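Local coordinates for hypothetical protein TT1465 (Thermus thermophilus, PDB 1WEK), which is of unknown function but belongs to the SLOG clan of alpha/beta proteins built round a parallel beta sheet, at residues 164-169 with 196-201. Residues are numbered along the deposited sequence; the frame is centred on the assembly and turned at random.
Sequences PVFLLD and LFRLTD
Phe-166 CE2 lies 3.5 Å above one face of the Arg-198 guanidinium, offset toward its rim. The two side chains run side by side, pointing the same way, yet the ring and guanidinium planes are 52° apart, so this is no flat stack. A bend at chi3 (56°) swings NE round to the ring, 3.6 Å from CE2 of Phe-166. On the same face of the sheet, Leu-168 CD2 meets Thr-200 CG2 at 3.6 Å. The other face carries Leu-167, whose CD1 comes obliquely to CD1 of the Phe-197 ring at 4.1 Å, with Leu-199 on that face too.

Between the faces the backbones pair in parallel: Val-165 O accepts from Arg-198 N, Arg-198 O from Leu-167 N, Leu-167 O from Thr-200 N (2.9 Å, 173° at the hydrogen) and Thr-200 O from Asp-169 N. Asp-169 is the N-cap of helix 170-185, its OD1 taking Tyr-172 N, while Asp-201 OD1 takes Arg-170 N.

These are neighbouring strands of a beta-alpha-beta unit crossing through helix 170-185, which packs on Leu-167, Phe-197 and Leu-199; helix 203-211 backs Phe-166 and Thr-200, and strand 132-137 continues the sheet beyond 165-168.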
loop_
_atom_site.group_PDB
_atom_site.type_symbol
_atom_site.label_atom_id
_atom_site.label_comp_id
_atom_site.label_asym_id
_atom_site.label_seq_id
_atom_site.Cartn_x
_atom_site.Cartn_y
_atom_site.Cartn_z
ATOM N N PRO A 164 19.630 -29.156 -0.616
ATOM C CA PRO A 164 20.618 -29.710 -1.546
ATOM C C PRO A 164 20.832 -28.902 -2.837
ATOM O O PRO A 164 19.885 -28.378 -3.423
ATOM C CB PRO A 164 20.072 -31.106 -1.856
ATOM C CG PRO A 164 19.124 -31.397 -0.743
ATOM C CD PRO A 164 18.500 -30.081 -0.434
ATOM N N VAL A 165 22.089 -28.802 -3.261
ATOM C CA VAL A 165 22.434 -28.123 -4.512
ATOM C C VAL A 165 23.251 -29.110 -5.346
ATOM O O VAL A 165 24.263 -29.641 -4.888
ATOM C CB VAL A 165 23.275 -26.858 -4.294
ATOM C CG1 VAL A 165 23.754 -26.337 -5.645
ATOM C CG2 VAL A 165 22.461 -25.785 -3.582
ATOM N N PHE A 166 22.797 -29.380 -6.565
ATOM C CA PHE A 166 23.514 -30.298 -7.431
ATOM C C PHE A 166 23.900 -29.669 -8.766
ATOM O O PHE A 166 23.191 -28.814 -9.284
ATOM C CB PHE A 166 22.657 -31.535 -7.715
ATOM C CG PHE A 166 22.377 -32.367 -6.508
ATOM C CD1 PHE A 166 21.290 -32.090 -5.695
ATOM C CD2 PHE A 166 23.201 -33.438 -6.187
ATOM C CE1 PHE A 166 21.027 -32.870 -4.584
ATOM C CE2 PHE A 166 22.948 -34.219 -5.081
ATOM C CZ PHE A 166 21.859 -33.934 -4.280
ATOM N N LEU A 167 25.034 -30.100 -9.312
ATOM C CA LEU A 167 25.489 -29.634 -10.617
ATOM C C LEU A 167 25.596 -30.901 -11.439
ATOM O O LEU A 167 26.389 -31.785 -11.123
ATOM C CB LEU A 167 26.869 -28.987 -10.546
ATOM C CG LEU A 167 27.151 -27.898 -9.512
ATOM C CD1 LEU A 167 28.404 -27.179 -9.938
ATOM C CD2 LEU A 167 25.984 -26.903 -9.408
ATOM N N LEU A 168 24.782 -31.005 -12.478
ATOM C CA LEU A 168 24.820 -32.177 -13.329
ATOM C C LEU A 168 25.782 -32.006 -14.485
ATOM O O LEU A 168 25.798 -30.965 -15.151
ATOM C CB LEU A 168 23.421 -32.503 -13.860
ATOM C CG LEU A 168 22.593 -33.403 -12.944
ATOM C CD1 LEU A 168 21.168 -33.533 -13.479
ATOM C CD2 LEU A 168 23.277 -34.770 -12.856
ATOM N N ASP A 169 26.572 -33.054 -14.713
ATOM C CA ASP A 169 27.571 -33.132 -15.778
ATOM C C ASP A 169 28.915 -32.558 -15.325
ATOM O O ASP A 169 29.230 -31.397 -15.580
ATOM C CB ASP A 169 27.092 -32.416 -17.041
ATOM C CG ASP A 169 28.024 -32.645 -18.211
ATOM O OD1 ASP A 169 29.261 -32.723 -17.974
ATOM O OD2 ASP A 169 27.532 -32.745 -19.364
ATOM N N LEU A 196 28.868 -26.902 -0.299
ATOM C CA LEU A 196 27.497 -26.408 -0.404
ATOM C C LEU A 196 26.820 -27.051 -1.617
ATOM O O LEU A 196 25.595 -27.116 -1.697
ATOM C CB LEU A 196 27.480 -24.881 -0.572
ATOM C CG LEU A 196 27.336 -23.889 0.598
ATOM C CD1 LEU A 196 27.259 -24.598 1.953
ATOM C CD2 LEU A 196 28.497 -22.908 0.549
ATOM N N PHE A 197 27.616 -27.530 -2.565
ATOM C CA PHE A 197 27.056 -28.167 -3.749
ATOM C C PHE A 197 27.704 -29.518 -4.024
ATOM O O PHE A 197 28.803 -29.800 -3.541
ATOM C CB PHE A 197 27.228 -27.258 -4.968
ATOM C CG PHE A 197 28.662 -26.950 -5.301
ATOM C CD1 PHE A 197 29.436 -27.859 -6.022
ATOM C CD2 PHE A 197 29.247 -25.757 -4.878
ATOM C CE1 PHE A 197 30.760 -27.587 -6.317
ATOM C CE2 PHE A 197 30.583 -25.471 -5.166
ATOM C CZ PHE A 197 31.340 -26.384 -5.885
ATOM N N ARG A 198 27.012 -30.345 -4.803
ATOM C CA ARG A 198 27.499 -31.666 -5.162
ATOM C C ARG A 198 27.542 -31.775 -6.674
ATOM O O ARG A 198 26.584 -31.422 -7.357
ATOM C CB ARG A 198 26.579 -32.749 -4.589
ATOM C CG ARG A 198 26.656 -32.883 -3.074
ATOM C CD ARG A 198 25.657 -33.896 -2.515
ATOM N NE ARG A 198 25.791 -35.232 -3.098
ATOM C CZ ARG A 198 25.039 -36.275 -2.743
ATOM N NH1 ARG A 198 24.110 -36.130 -1.803
ATOM N NH2 ARG A 198 25.195 -37.456 -3.339
ATOM N N LEU A 199 28.656 -32.273 -7.196
ATOM C CA LEU A 199 28.819 -32.418 -8.630
ATOM C C LEU A 199 28.534 -33.871 -9.000
ATOM O O LEU A 199 29.088 -34.782 -8.401
ATOM C CB LEU A 199 30.249 -32.014 -9.005
ATOM C CG LEU A 199 30.538 -31.489 -10.410
ATOM C CD1 LEU A 199 29.343 -30.781 -10.975
ATOM C CD2 LEU A 199 31.717 -30.548 -10.341
ATOM N N THR A 200 27.658 -34.100 -9.968
ATOM C CA THR A 200 27.341 -35.477 -10.341
ATOM C C THR A 200 26.926 -35.645 -11.791
ATOM O O THR A 200 26.467 -34.698 -12.432
ATOM C CB THR A 200 26.218 -36.056 -9.453
ATOM O OG1 THR A 200 26.055 -37.449 -9.741
ATOM C CG2 THR A 200 24.887 -35.354 -9.730
ATOM N N ASP A 201 27.093 -36.865 -12.304
ATOM C CA ASP A 201 26.721 -37.195 -13.680
ATOM C C ASP A 201 25.408 -37.980 -13.734
ATOM O O ASP A 201 24.827 -38.154 -14.812
ATOM C CB ASP A 201 27.804 -38.049 -14.353
ATOM C CG ASP A 201 28.982 -37.228 -14.855
ATOM O OD1 ASP A 201 28.808 -36.035 -15.147
ATOM O OD2 ASP A 201 30.083 -37.785 -14.981
#